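Local coordinates for DNA-binding protein Sso10a-2 (Sulfolobus solfataricus, PDB 4HW0), which binds DNA and probably helps to compact and organise the chromatin of this archaeon as a winged-helix protein dimerised through an antiparallel coiled coil, at residues T10-F15 and K83-L88; D46-V49 and A53-I56; N55-N60 and I64-E69. All coordinates share one frame; numbering follows the deposited sequence.

Interaction 1: residues T10-F15 and K83-L88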
loop_
_atom_site.group_PDB
_atom_site.type_symbol
_atom_site.label_atom_id
_atom_site.label_comp_id
_atom_site.label_asym_id
_atom_site.label_seq_id
_atom_site.Cartn_x
_atom_site.Cartn_y
_atom_site.Cartn_z
ATOM N N THR A 10 -8.013 -6.015 10.425
ATOM C CA THR A 10 -9.010 -7.017 10.299
ATOM C C THR A 10 -8.656 -8.071 9.269
ATOM O O THR A 10 -8.884 -9.249 9.525
ATOM C CB THR A 10 -10.373 -6.354 9.912
ATOM O OG1 THR A 10 -10.863 -5.621 11.064
ATOM C CG2 THR A 10 -11.392 -7.395 9.611
HETATM N N MSE A 11 -8.082 -7.647 8.126
HETATM C CA MSE A 11 -7.818 -8.530 7.002
HETATM C C MSE A 11 -6.787 -9.534 7.481
HETATM O O MSE A 11 -6.897 -10.761 7.325
HETATM C CB MSE A 11 -7.385 -7.821 5.686
HETATM C CG MSE A 11 -8.644 -7.347 4.971
HETATM SE SE MSE A 11 -8.043 -6.525 3.274
HETATM C CE MSE A 11 -9.805 -5.715 2.738
ATOM N N GLU A 12 -5.767 -9.030 8.089
ATOM C CA GLU A 12 -4.724 -9.873 8.547
ATOM C C GLU A 12 -5.097 -10.840 9.658
ATOM O O GLU A 12 -4.583 -11.941 9.722
ATOM C CB GLU A 12 -3.566 -9.020 8.944
ATOM C CG GLU A 12 -2.356 -9.835 9.290
ATOM C CD GLU A 12 -1.111 -8.949 9.357
ATOM O OE1 GLU A 12 -1.199 -7.679 9.176
ATOM O OE2 GLU A 12 -0.083 -9.579 9.607
ATOM N N ILE A 13 -5.955 -10.423 10.578
ATOM C CA ILE A 13 -6.415 -11.368 11.574
ATOM C C ILE A 13 -7.163 -12.480 10.899
ATOM O O ILE A 13 -7.058 -13.616 11.234
ATOM C CB ILE A 13 -7.273 -10.628 12.656
ATOM C CG1 ILE A 13 -6.346 -9.809 13.536
ATOM C CG2 ILE A 13 -7.989 -11.607 13.580
ATOM C CD1 ILE A 13 -7.059 -8.752 14.364
HETATM N N MSE A 14 -8.037 -12.107 9.955
HETATM C CA MSE A 14 -8.783 -13.126 9.240
HETATM C C MSE A 14 -7.880 -14.110 8.562
HETATM O O MSE A 14 -8.133 -15.306 8.548
HETATM C CB MSE A 14 -9.720 -12.450 8.221
HETATM C CG MSE A 14 -10.833 -11.695 8.837
HETATM SE SE MSE A 14 -12.061 -11.015 7.426
HETATM C CE MSE A 14 -13.700 -11.055 8.426
ATOM N N PHE A 15 -6.823 -13.627 7.938
ATOM C CA PHE A 15 -5.844 -14.492 7.302
ATOM C C PHE A 15 -5.250 -15.435 8.315
ATOM O O PHE A 15 -5.121 -16.635 8.050
ATOM C CB PHE A 15 -4.740 -13.693 6.597
ATOM C CG PHE A 15 -3.591 -14.521 6.096
ATOM C CD1 PHE A 15 -3.738 -15.324 5.006
ATOM C CD2 PHE A 15 -2.372 -14.490 6.708
ATOM C CE1 PHE A 15 -2.691 -16.133 4.524
ATOM C CE2 PHE A 15 -1.294 -15.206 6.197
ATOM C CZ PHE A 15 -1.469 -16.066 5.108
ATOM N N LYS A 83 1.474 -9.464 1.025
ATOM C CA LYS A 83 2.713 -9.506 0.329
ATOM C C LYS A 83 2.927 -8.211 -0.497
ATOM O O LYS A 83 3.980 -7.618 -0.453
ATOM C CB LYS A 83 2.735 -10.757 -0.556
ATOM C CG LYS A 83 3.756 -10.768 -1.671
ATOM C CD LYS A 83 3.532 -11.929 -2.630
ATOM C CE LYS A 83 3.800 -11.549 -4.073
ATOM N NZ LYS A 83 3.156 -12.531 -5.006
ATOM N N ILE A 84 1.923 -7.749 -1.215
ATOM C CA ILE A 84 2.070 -6.473 -1.938
ATOM C C ILE A 84 2.280 -5.296 -0.988
ATOM O O ILE A 84 3.037 -4.368 -1.274
ATOM C CB ILE A 84 0.822 -6.200 -2.834
ATOM C CG1 ILE A 84 0.741 -7.288 -3.926
ATOM C CG2 ILE A 84 0.935 -4.849 -3.505
ATOM C CD1 ILE A 84 -0.592 -7.401 -4.643
ATOM N N ARG A 85 1.597 -5.315 0.150
ATOM C CA ARG A 85 1.739 -4.244 1.114
ATOM C C ARG A 85 3.174 -4.170 1.612
ATOM O O ARG A 85 3.707 -3.066 1.835
ATOM C CB ARG A 85 0.777 -4.421 2.282
ATOM C CG ARG A 85 0.771 -3.277 3.291
ATOM C CD ARG A 85 -0.164 -3.566 4.454
ATOM N NE ARG A 85 0.316 -4.742 5.190
ATOM C CZ ARG A 85 -0.319 -5.306 6.208
ATOM N NH1 ARG A 85 -1.477 -4.798 6.649
ATOM N NH2 ARG A 85 0.217 -6.370 6.780
ATOM N N GLU A 86 3.790 -5.327 1.809
ATOM C CA GLU A 86 5.184 -5.359 2.208
ATOM C C GLU A 86 6.052 -4.729 1.146
ATOM O O GLU A 86 7.001 -4.035 1.464
ATOM C CB GLU A 86 5.695 -6.832 2.451
ATOM C CG GLU A 86 5.300 -7.380 3.835
ATOM C CD GLU A 86 5.722 -6.415 4.996
ATOM O OE1 GLU A 86 6.939 -6.109 5.050
ATOM O OE2 GLU A 86 4.870 -5.899 5.811
ATOM N N ASN A 87 5.806 -5.067 -0.110
ATOM C CA ASN A 87 6.562 -4.493 -1.227
ATOM C C ASN A 87 6.402 -2.975 -1.305
ATOM O O ASN A 87 7.336 -2.297 -1.606
ATOM C CB ASN A 87 6.141 -5.090 -2.548
ATOM C CG ASN A 87 6.529 -6.546 -2.665
ATOM O OD1 ASN A 87 7.402 -7.029 -1.939
ATOM N ND2 ASN A 87 5.854 -7.261 -3.548
ATOM N N LEU A 88 5.211 -2.488 -1.026
ATOM C CA LEU A 88 4.949 -1.057 -0.933
ATOM C C LEU A 88 5.766 -0.364 0.158
ATOM O O LEU A 88 6.360 0.656 -0.104
ATOM C CB LEU A 88 3.466 -0.811 -0.704
ATOM C CG LEU A 88 3.102 0.647 -0.826
ATOM C CD1 LEU A 88 3.149 1.056 -2.304
ATOM C CD2 LEU A 88 1.701 0.845 -0.292
HETATM O O HOH W 1 -2.793 -5.863 9.066
#
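Between the first helix of the winged-helix domain, residues 10-18, and the long C-terminal helix 69-98 that forms the antiparallel coiled coil, a single ion pair, Glu12 with Arg85, bridges two segments too far apart for their backbones to pack: the nearest CA atoms, those of Glu12 and Lys83, are 11.1 Å apart. Both chains reach out to span that distance. Glu12 leaves its helix with CG anti to the backbone N (chi1 -173°) and stays extended, while Arg85 starts the same way and then bends at its third torsion, which turns the guanidinium to the carboxylate. Arg85 NH2 donates to Glu12 OE1 at 3.1 Å, and the bond is almost straight, with 178° at the hydrogen. The oxygen lies in the guanidinium plane, at its edge, yet the donor approaches from above the carboxylate plane; only NH2 and OE1 bond, and the two planes are turned 51° apart. A water sits at the same guanidinium edge, accepting from Arg85 NH1 at 3.0 Å. Arg85 further packs on Leu88 of the second subunit, and Met11 on Val95 of that subunit. The ion pair is a surface supplement to the packing of Met14 and Phe15 on Ile78, where a winged-helix domain joins its antiparallel coiled coil.

Interaction 2: residues D46-V49 and A53-I56; sequences DQLV and ALNI
Leu48, near the end of helix 38-50, packs against the start of strand 54-59, its CG set anti to the carbonyl carbon (chi1 -74°), a turn that lets the two branches face Leu54 and Ala53. Its CB meets Leu54 CD1 at 3.7 Å and lies nearly as close to Leu54 CG. At the fork the branches part: CD1 stays with Leu54 CD1, whereas CD2 reaches the methyl of Ala53, 3.9 Å from Ala53 CB. The two leucines pass each other at a slant, and the CB methylene of Leu48 against the CD1 methyl of Leu54 is their closest touch. Next to the leucines the backbone closes the turn. Leu48 O accepts two amides, from Ala53 N at 2.8 Å, nearly in line with the C=O bond, and from Leu54 N at 3.3 Å, which comes from well above the carbonyl plane. This doubly gripped carbonyl marks the passage from the third helix of the winged helix-turn-helix fold, the position of the recognition helix in that family, into the first strand of the wing. Val49 occupies the more open flank. Its CA-H points at Leu54 O, 3.4 Å from Val49 CA, and its CG2 rests 4.2 Å from Ile56 CB, the valine and isoleucine crossing at about a right angle. A water lies within hydrogen-bonding distance of both carbonyls on this flank, 2.9 Å from Val49 O and 2.7 Å from Leu54 O. On the inner side, Leu48 also packs on Met14 and Ile17 of helix 10-18, and together with Ala53 it touches Leu74 of helix 69-98.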
loop_
_atom_site.group_PDB
_atom_site.type_symbol
_atom_site.label_atom_id
_atom_site.label_comp_id
_atom_site.label_asym_id
_atom_site.label_seq_id
_atom_site.Cartn_x
_atom_site.Cartn_y
_atom_site.Cartn_z
ATOM N N ASP A 46 -17.361 -15.333 13.889
ATOM C CA ASP A 46 -18.730 -15.082 13.506
ATOM C C ASP A 46 -18.865 -14.338 12.169
ATOM O O ASP A 46 -19.661 -14.716 11.318
ATOM C CB ASP A 46 -19.494 -14.337 14.565
ATOM C CG ASP A 46 -21.012 -14.263 14.159
ATOM O OD1 ASP A 46 -21.672 -15.347 13.976
ATOM O OD2 ASP A 46 -21.480 -13.158 13.894
ATOM N N GLN A 47 -18.012 -13.353 11.976
ATOM C CA GLN A 47 -17.876 -12.671 10.718
ATOM C C GLN A 47 -17.522 -13.592 9.544
ATOM O O GLN A 47 -18.151 -13.527 8.482
ATOM C CB GLN A 47 -16.922 -11.525 10.806
ATOM C CG GLN A 47 -17.442 -10.395 11.719
ATOM C CD GLN A 47 -16.615 -9.163 11.549
ATOM O OE1 GLN A 47 -15.432 -9.256 11.141
ATOM N NE2 GLN A 47 -17.139 -8.016 11.981
ATOM N N LEU A 48 -16.578 -14.480 9.755
ATOM C CA LEU A 48 -16.150 -15.430 8.710
ATOM C C LEU A 48 -17.235 -16.413 8.363
ATOM O O LEU A 48 -17.387 -16.802 7.190
ATOM C CB LEU A 48 -14.874 -16.166 9.204
ATOM C CG LEU A 48 -13.654 -15.277 9.168
ATOM C CD1 LEU A 48 -12.432 -15.882 9.840
ATOM C CD2 LEU A 48 -13.271 -14.860 7.740
ATOM N N VAL A 49 -18.005 -16.854 9.356
ATOM C CA VAL A 49 -19.216 -17.700 9.059
ATOM C C VAL A 49 -20.219 -16.895 8.279
ATOM O O VAL A 49 -20.749 -17.363 7.225
ATOM C CB VAL A 49 -19.841 -18.269 10.358
ATOM C CG1 VAL A 49 -21.143 -18.973 10.064
ATOM C CG2 VAL A 49 -18.846 -19.209 11.100
ATOM N N ALA A 53 -16.971 -17.878 4.617
ATOM C CA ALA A 53 -15.550 -18.348 4.584
ATOM C C ALA A 53 -15.329 -19.582 5.443
ATOM O O ALA A 53 -14.461 -20.393 5.167
ATOM C CB ALA A 53 -14.628 -17.239 5.011
ATOM N N LEU A 54 -16.163 -19.730 6.464
ATOM C CA LEU A 54 -16.178 -20.896 7.346
ATOM C C LEU A 54 -17.621 -21.420 7.510
ATOM O O LEU A 54 -18.534 -20.648 7.569
ATOM C CB LEU A 54 -15.655 -20.505 8.752
ATOM C CG LEU A 54 -14.237 -20.024 8.898
ATOM C CD1 LEU A 54 -13.956 -19.614 10.334
ATOM C CD2 LEU A 54 -13.275 -21.133 8.409
ATOM N N ASN A 55 -17.769 -22.734 7.588
ATOM C CA ASN A 55 -18.969 -23.397 8.116
ATOM C C ASN A 55 -18.755 -23.784 9.581
ATOM O O ASN A 55 -17.631 -24.055 9.988
ATOM C CB ASN A 55 -19.299 -24.664 7.364
ATOM C CG ASN A 55 -19.716 -24.395 5.931
ATOM O OD1 ASN A 55 -20.335 -23.375 5.630
ATOM N ND2 ASN A 55 -19.298 -25.267 5.035
ATOM N N ILE A 56 -19.821 -23.757 10.363
ATOM C CA ILE A 56 -19.724 -24.076 11.766
ATOM C C ILE A 56 -20.572 -25.310 12.073
ATOM O O ILE A 56 -21.683 -25.451 11.577
ATOM C CB ILE A 56 -20.125 -22.865 12.624
ATOM C CG1 ILE A 56 -19.848 -23.142 14.101
ATOM C CG2 ILE A 56 -21.557 -22.432 12.352
ATOM C CD1 ILE A 56 -20.192 -21.962 14.992
HETATM O O HOH W 2 -20.868 -20.091 6.275
#

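Interaction 3: residues N55-N60 and I64-E69; sequences NIKTEN and IYEITE
Strands 55-59 and 64-67 run antiparallel, their short axes 4.7 Å apart at closest approach and 149° between directions, and their backbones alternate in the regular way. Asn55 with Glu66 and Lys57 with Ile64 are hydrogen-bonded pairs, each joined by two bonds; Glu66 N gives to Asn55 O at 2.8 Å, and Ile64 N to Lys57 O at the same length and almost straight, at 173°. Ile56 with Tyr65 is the non-hydrogen-bonded pair between them. On their face of the sheet Ile56 and Tyr65 point the same way, side by side: Ile56 CD1 lies 3.5 Å from Tyr65 CE2, and CG1 makes an off-centre CH-pi contact 4.2 Å from the ring centroid. Replacing Tyr65 with an alanine would probably leave Ile56 without its aromatic neighbour and open a gap between the wing and helix 38-50. On the other face Lys57 stretches its extended chain across to Glu66, and NZ meets the syn side of OE2 at 3.0 Å, 25° out of the carboxylate plane. Near the strand's end Thr68 CG2 lies 3.6 Å from Asn55 ND2, while its OG1 bonds to Gly52 O and caps Gly71 N at the start of helix 69-98. The hairpin is the wing: Tyr65 leans on Leu45 and Val49 of helix 38-50, and strand 62-67 is flanked on its other edge by the short strand 24-25.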
loop_
_atom_site.group_PDB
_atom_site.type_symbol
_atom_site.label_atom_id
_atom_site.label_comp_id
_atom_site.label_asym_id
_atom_site.label_seq_id
_atom_site.Cartn_x
_atom_site.Cartn_y
_atom_site.Cartn_z
ATOM N N ASN A 55 -17.769 -22.734 7.588
ATOM C CA ASN A 55 -18.969 -23.397 8.116
ATOM C C ASN A 55 -18.755 -23.784 9.581
ATOM O O ASN A 55 -17.631 -24.055 9.988
ATOM C CB ASN A 55 -19.299 -24.664 7.364
ATOM C CG ASN A 55 -19.716 -24.395 5.931
ATOM O OD1 ASN A 55 -20.335 -23.375 5.630
ATOM N ND2 ASN A 55 -19.298 -25.267 5.035
ATOM N N ILE A 56 -19.821 -23.757 10.363
ATOM C CA ILE A 56 -19.724 -24.076 11.766
ATOM C C ILE A 56 -20.572 -25.310 12.073
ATOM O O ILE A 56 -21.683 -25.451 11.577
ATOM C CB ILE A 56 -20.125 -22.865 12.624
ATOM C CG1 ILE A 56 -19.848 -23.142 14.101
ATOM C CG2 ILE A 56 -21.557 -22.432 12.352
ATOM C CD1 ILE A 56 -20.192 -21.962 14.992
ATOM N N LYS A 57 -20.012 -26.179 12.881
ATOM C CA LYS A 57 -20.665 -27.389 13.376
ATOM C C LYS A 57 -20.412 -27.449 14.872
ATOM O O LYS A 57 -19.451 -26.869 15.340
ATOM C CB LYS A 57 -19.995 -28.631 12.793
ATOM C CG LYS A 57 -20.393 -28.875 11.364
ATOM C CD LYS A 57 -19.852 -30.195 10.832
ATOM C CE LYS A 57 -20.323 -30.296 9.366
ATOM N NZ LYS A 57 -19.495 -31.211 8.531
ATOM N N THR A 58 -21.237 -28.203 15.589
ATOM C CA THR A 58 -20.895 -28.626 16.949
ATOM C C THR A 58 -20.746 -30.118 16.936
ATOM O O THR A 58 -21.617 -30.820 16.469
ATOM C CB THR A 58 -21.978 -28.183 17.944
ATOM O OG1 THR A 58 -22.149 -26.781 17.820
ATOM C CG2 THR A 58 -21.607 -28.525 19.371
ATOM N N GLU A 59 -19.632 -30.600 17.479
ATOM C CA GLU A 59 -19.318 -32.025 17.587
ATOM C C GLU A 59 -18.688 -32.201 18.956
ATOM O O GLU A 59 -17.786 -31.408 19.318
ATOM C CB GLU A 59 -18.352 -32.486 16.497
ATOM C CG GLU A 59 -18.688 -31.968 15.105
ATOM C CD GLU A 59 -17.941 -32.698 13.989
ATOM O OE1 GLU A 59 -16.687 -32.750 14.064
ATOM O OE2 GLU A 59 -18.613 -33.188 13.033
ATOM N N ASN A 60 -19.187 -33.156 19.743
ATOM C CA ASN A 60 -18.695 -33.354 21.131
ATOM C C ASN A 60 -18.814 -32.140 21.991
ATOM O O ASN A 60 -17.947 -31.836 22.794
ATOM C CB ASN A 60 -17.249 -33.764 21.109
ATOM C CG ASN A 60 -17.082 -35.124 20.500
ATOM O OD1 ASN A 60 -16.416 -35.306 19.466
ATOM N ND2 ASN A 60 -17.740 -36.098 21.113
ATOM N N ILE A 64 -16.739 -26.482 15.853
ATOM C CA ILE A 64 -15.723 -26.829 14.874
ATOM C C ILE A 64 -16.021 -26.035 13.640
ATOM O O ILE A 64 -17.183 -26.009 13.193
ATOM C CB ILE A 64 -15.761 -28.311 14.500
ATOM C CG1 ILE A 64 -15.396 -29.171 15.709
ATOM C CG2 ILE A 64 -14.823 -28.626 13.343
ATOM C CD1 ILE A 64 -14.101 -28.769 16.428
ATOM N N TYR A 65 -15.006 -25.362 13.119
ATOM C CA TYR A 65 -15.161 -24.552 11.922
ATOM C C TYR A 65 -14.427 -25.195 10.761
ATOM O O TYR A 65 -13.367 -25.863 10.932
ATOM C CB TYR A 65 -14.643 -23.153 12.180
ATOM C CG TYR A 65 -15.340 -22.420 13.278
ATOM C CD1 TYR A 65 -14.928 -22.570 14.606
ATOM C CD2 TYR A 65 -16.347 -21.520 13.005
ATOM C CE1 TYR A 65 -15.560 -21.884 15.615
ATOM C CE2 TYR A 65 -16.975 -20.820 14.020
ATOM C CZ TYR A 65 -16.602 -21.030 15.311
ATOM O OH TYR A 65 -17.254 -20.328 16.325
ATOM N N GLU A 66 -15.022 -25.116 9.600
ATOM C CA GLU A 66 -14.402 -25.699 8.424
ATOM C C GLU A 66 -14.299 -24.692 7.354
ATOM O O GLU A 66 -15.297 -24.056 7.036
ATOM C CB GLU A 66 -15.230 -26.802 7.810
ATOM C CG GLU A 66 -15.335 -27.986 8.667
ATOM C CD GLU A 66 -16.299 -29.020 8.027
ATOM O OE1 GLU A 66 -16.552 -28.923 6.766
ATOM O OE2 GLU A 66 -16.773 -29.909 8.798
ATOM N N ILE A 67 -13.149 -24.598 6.726
ATOM C CA ILE A 67 -12.960 -23.589 5.695
ATOM C C ILE A 67 -13.709 -24.061 4.478
ATOM O O ILE A 67 -13.736 -25.261 4.196
ATOM C CB ILE A 67 -11.491 -23.325 5.373
ATOM C CG1 ILE A 67 -11.313 -21.999 4.588
ATOM C CG2 ILE A 67 -10.818 -24.515 4.700
ATOM C CD1 ILE A 67 -9.837 -21.541 4.550
ATOM N N THR A 68 -14.313 -23.108 3.788
ATOM C CA THR A 68 -15.044 -23.384 2.569
ATOM C C THR A 68 -14.182 -23.014 1.368
ATOM O O THR A 68 -13.113 -22.407 1.486
ATOM C CB THR A 68 -16.298 -22.547 2.498
ATOM O OG1 THR A 68 -15.957 -21.171 2.378
ATOM C CG2 THR A 68 -17.143 -22.724 3.773
ATOM N N GLU A 69 -14.668 -23.378 0.192
ATOM C CA GLU A 69 -13.983 -22.984 -1.021
ATOM C C GLU A 69 -13.844 -21.469 -1.082
ATOM O O GLU A 69 -12.786 -20.925 -1.417
ATOM C CB GLU A 69 -14.755 -23.576 -2.199
ATOM C CG GLU A 69 -14.445 -22.990 -3.539
ATOM C CD GLU A 69 -13.283 -23.666 -4.217
ATOM O OE1 GLU A 69 -12.346 -24.117 -3.501
ATOM O OE2 GLU A 69 -13.318 -23.763 -5.470
#

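Followed from the N terminus, the chain leaves helix 10-18, passes through helices 27-34 and 38-50, and first closes a short turn at interaction 2, where 46-49 meets 53-56. Interaction 3 follows at once: it shares Asn55 and Ile56 and folds the wing back on itself, so the two small loops run in series, their centres about 8 Å apart. Interaction 1 closes last, when 83-88 on the long helix meets 10-15, and encloses both. Its centre lies about 20 Å from that of interaction 2, yet Met14 touches Leu48 and Gln47. Together the contacts tie the first helix, third helix, wing and coiled-coil helix.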